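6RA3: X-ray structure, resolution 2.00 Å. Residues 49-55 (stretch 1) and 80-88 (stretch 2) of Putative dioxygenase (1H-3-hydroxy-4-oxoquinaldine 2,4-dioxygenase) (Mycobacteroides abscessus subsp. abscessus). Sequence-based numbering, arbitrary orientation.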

# COMPACT_ATOMS: atom_id res chain seq x y z
N GLN A 49 22.01 -2.60 -8.94
CA GLN A 49 21.70 -4.01 -9.08
C GLN A 49 20.23 -4.22 -8.80
O GLN A 49 19.60 -3.39 -8.16
N ARG A 50 19.71 -5.35 -9.25
CA ARG A 50 18.42 -5.79 -8.74
C ARG A 50 18.52 -5.79 -7.23
O ARG A 50 19.45 -6.37 -6.66
N THR A 51 17.59 -5.08 -6.59
CA THR A 51 17.51 -4.97 -5.15
C THR A 51 16.18 -5.53 -4.66
O THR A 51 15.12 -5.13 -5.15
N VAL A 52 16.24 -6.48 -3.73
CA VAL A 52 15.08 -7.12 -3.11
C VAL A 52 15.12 -6.72 -1.64
O VAL A 52 16.05 -7.10 -0.92
N ARG A 53 14.15 -5.93 -1.20
CA ARG A 53 14.05 -5.56 0.21
C ARG A 53 13.10 -6.53 0.90
O ARG A 53 12.00 -6.79 0.40
N VAL A 54 13.54 -7.12 2.02
CA VAL A 54 12.84 -8.23 2.64
C VAL A 54 12.42 -7.85 4.05
O VAL A 54 13.19 -7.28 4.81
N CYS A 55 11.18 -8.19 4.38
CA CYS A 55 10.64 -8.02 5.72
C CYS A 55 10.69 -9.36 6.44
O CYS A 55 10.54 -10.41 5.82
N GLY A 80 13.96 -18.87 1.28
CA GLY A 80 12.84 -19.43 0.53
C GLY A 80 12.25 -18.41 -0.42
O GLY A 80 11.84 -18.75 -1.54
N LEU A 81 12.21 -17.14 0.00
CA LEU A 81 11.73 -16.06 -0.86
C LEU A 81 12.64 -15.89 -2.07
O LEU A 81 12.16 -15.73 -3.20
N LEU A 82 13.95 -15.91 -1.87
CA LEU A 82 14.88 -15.68 -2.98
C LEU A 82 14.82 -16.80 -4.02
O LEU A 82 14.84 -16.53 -5.24
N ASP A 83 14.74 -18.06 -3.58
CA ASP A 83 14.49 -19.17 -4.48
C ASP A 83 13.20 -18.98 -5.27
O ASP A 83 13.15 -19.28 -6.47
N ALA A 84 12.13 -18.50 -4.62
CA ALA A 84 10.88 -18.26 -5.32
C ALA A 84 11.01 -17.13 -6.34
O ALA A 84 10.41 -17.18 -7.42
N LEU A 85 11.80 -16.11 -6.03
CA LEU A 85 12.03 -14.98 -6.94
C LEU A 85 13.15 -15.24 -7.94
O LEU A 85 13.55 -14.30 -8.65
N GLU A 86 13.62 -16.48 -8.02
CA GLU A 86 14.77 -16.91 -8.82
C GLU A 86 15.93 -15.92 -8.75
O GLU A 86 16.51 -15.50 -9.76
N VAL A 87 16.28 -15.56 -7.52
CA VAL A 87 17.51 -14.84 -7.25
C VAL A 87 18.59 -15.89 -7.12
O VAL A 87 18.46 -16.82 -6.31
N ASP A 88 19.63 -15.78 -7.94
CA ASP A 88 20.77 -16.68 -7.77
C ASP A 88 21.74 -16.06 -6.76
O ASP A 88 21.49 -16.11 -5.55

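This is a small, mainly apolar contact between a buried strand and the end of a helix with the loop that follows it, closed at one end by an arginine that hydrogen-bonds to the backbone where the helix stops. The two stretches bury 276 Å² between them, both sides summed.

Side chains alternate along the strand and the residue before it. R50, V52 and V54 point their CA-to-CB bonds toward the other stretch, while R53 points away and T51 is out of reach. T51 instead turns back on its own stretch, with OG1 donating to Q49 O at 3.1 Å.

V54 (chi1 t) meets L81, with V54 CG2 3.8 Å from L81 CD2. L81 is toward the strand and adopts t, p. V52 (chi1 t) has three apolar neighbours. Its CG1 lies 4.2 Å from L82 CD2 and 4.0 Å from L85 CD1, and V52 CG2 lies 4.3 Å from V87 CG2. L82 and L85 share the m, t rotamer. L82 leaves its backbone sideways, but its end comes nearer the strand. L85 and V87 (chi1 t) both point toward it.

R50, just before the strand, has more of its surface covered by the other stretch (63 Å²) than any other residue here. Its chi1 to chi3 are all t and chi4 is also near 180°, so the extended chain carries the guanidinium to the turn after the helix. L85 is the first residue to leave helical phi/psi. Its carbonyl accepts a hydrogen bond from R50 NH2, with NH2 to L85 O at 3.1 Å, and a weak one from R50 NH1, with NH1 to L85 O at 3.4 Å. This oxygen sits at the guanidinium edge, near its plane. V87 CG2 lies over one face, 3.7 Å from R50 NH1. R50 NE and NH2 also have hydrogen-bond partners elsewhere in the structure.

The side chains of D83 and A84 take no part.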

# COMPACT_ATOMS: atom_id res chain seq x y z
CB GLN A 49 22.48 -4.89 -8.08
CG GLN A 49 23.99 -4.68 -8.00
CD GLN A 49 24.74 -5.20 -9.22
OE1 GLN A 49 24.32 -6.18 -9.88
NE2 GLN A 49 25.87 -4.56 -9.53
CB ARG A 50 18.07 -7.19 -9.24
CG ARG A 50 16.69 -7.74 -8.77
CD ARG A 50 16.49 -9.19 -9.20
NE ARG A 50 15.16 -9.68 -8.87
CZ ARG A 50 14.73 -10.90 -9.13
NH1 ARG A 50 15.52 -11.78 -9.70
NH2 ARG A 50 13.49 -11.24 -8.82
CB THR A 51 17.67 -3.51 -4.75
OG1 THR A 51 18.99 -3.09 -5.13
CG2 THR A 51 17.45 -3.31 -3.24
CB VAL A 52 15.10 -8.65 -3.27
CG1 VAL A 52 13.98 -9.31 -2.43
CG2 VAL A 52 14.99 -9.06 -4.70
CB ARG A 53 13.56 -4.12 0.38
CG ARG A 53 14.44 -3.08 -0.25
CD ARG A 53 14.03 -1.70 0.19
NE ARG A 53 12.73 -1.36 -0.39
CZ ARG A 53 11.99 -0.32 -0.05
NH1 ARG A 53 12.39 0.52 0.90
NH2 ARG A 53 10.84 -0.11 -0.67
CB VAL A 54 13.71 -9.50 2.67
CG1 VAL A 54 13.00 -10.60 3.44
CG2 VAL A 54 14.03 -9.97 1.28
CB CYS A 55 9.18 -7.54 5.67
SG CYS A 55 8.90 -5.86 5.10
CB LEU A 81 11.66 -14.76 -0.07
CG LEU A 81 11.01 -13.59 -0.82
CD1 LEU A 81 9.49 -13.76 -0.82
CD2 LEU A 81 11.41 -12.30 -0.20
CB LEU A 82 16.28 -15.48 -2.41
CG LEU A 82 16.35 -14.25 -1.51
CD1 LEU A 82 17.67 -14.12 -0.68
CD2 LEU A 82 16.18 -12.94 -2.29
CB ASP A 83 14.43 -20.48 -3.70
CG ASP A 83 15.77 -20.87 -3.08
OD1 ASP A 83 16.79 -20.19 -3.32
OD2 ASP A 83 15.79 -21.87 -2.31
CB ALA A 84 9.76 -17.95 -4.32
CB LEU A 85 12.34 -13.73 -6.15
CG LEU A 85 11.23 -13.21 -5.22
CD1 LEU A 85 11.77 -12.13 -4.30
CD2 LEU A 85 10.06 -12.68 -6.02
CB GLU A 86 14.36 -17.14 -10.27
CG GLU A 86 13.26 -18.14 -10.41
CD GLU A 86 12.74 -18.19 -11.83
OE1 GLU A 86 13.51 -18.64 -12.73
OE2 GLU A 86 11.57 -17.77 -12.04
CB VAL A 87 17.39 -13.99 -5.99
CG1 VAL A 87 18.75 -13.44 -5.59
CG2 VAL A 87 16.39 -12.86 -6.22
CB ASP A 88 21.45 -16.97 -9.11
CG ASP A 88 22.47 -18.11 -9.01
OD1 ASP A 88 22.63 -18.69 -7.89
OD2 ASP A 88 23.10 -18.45 -10.04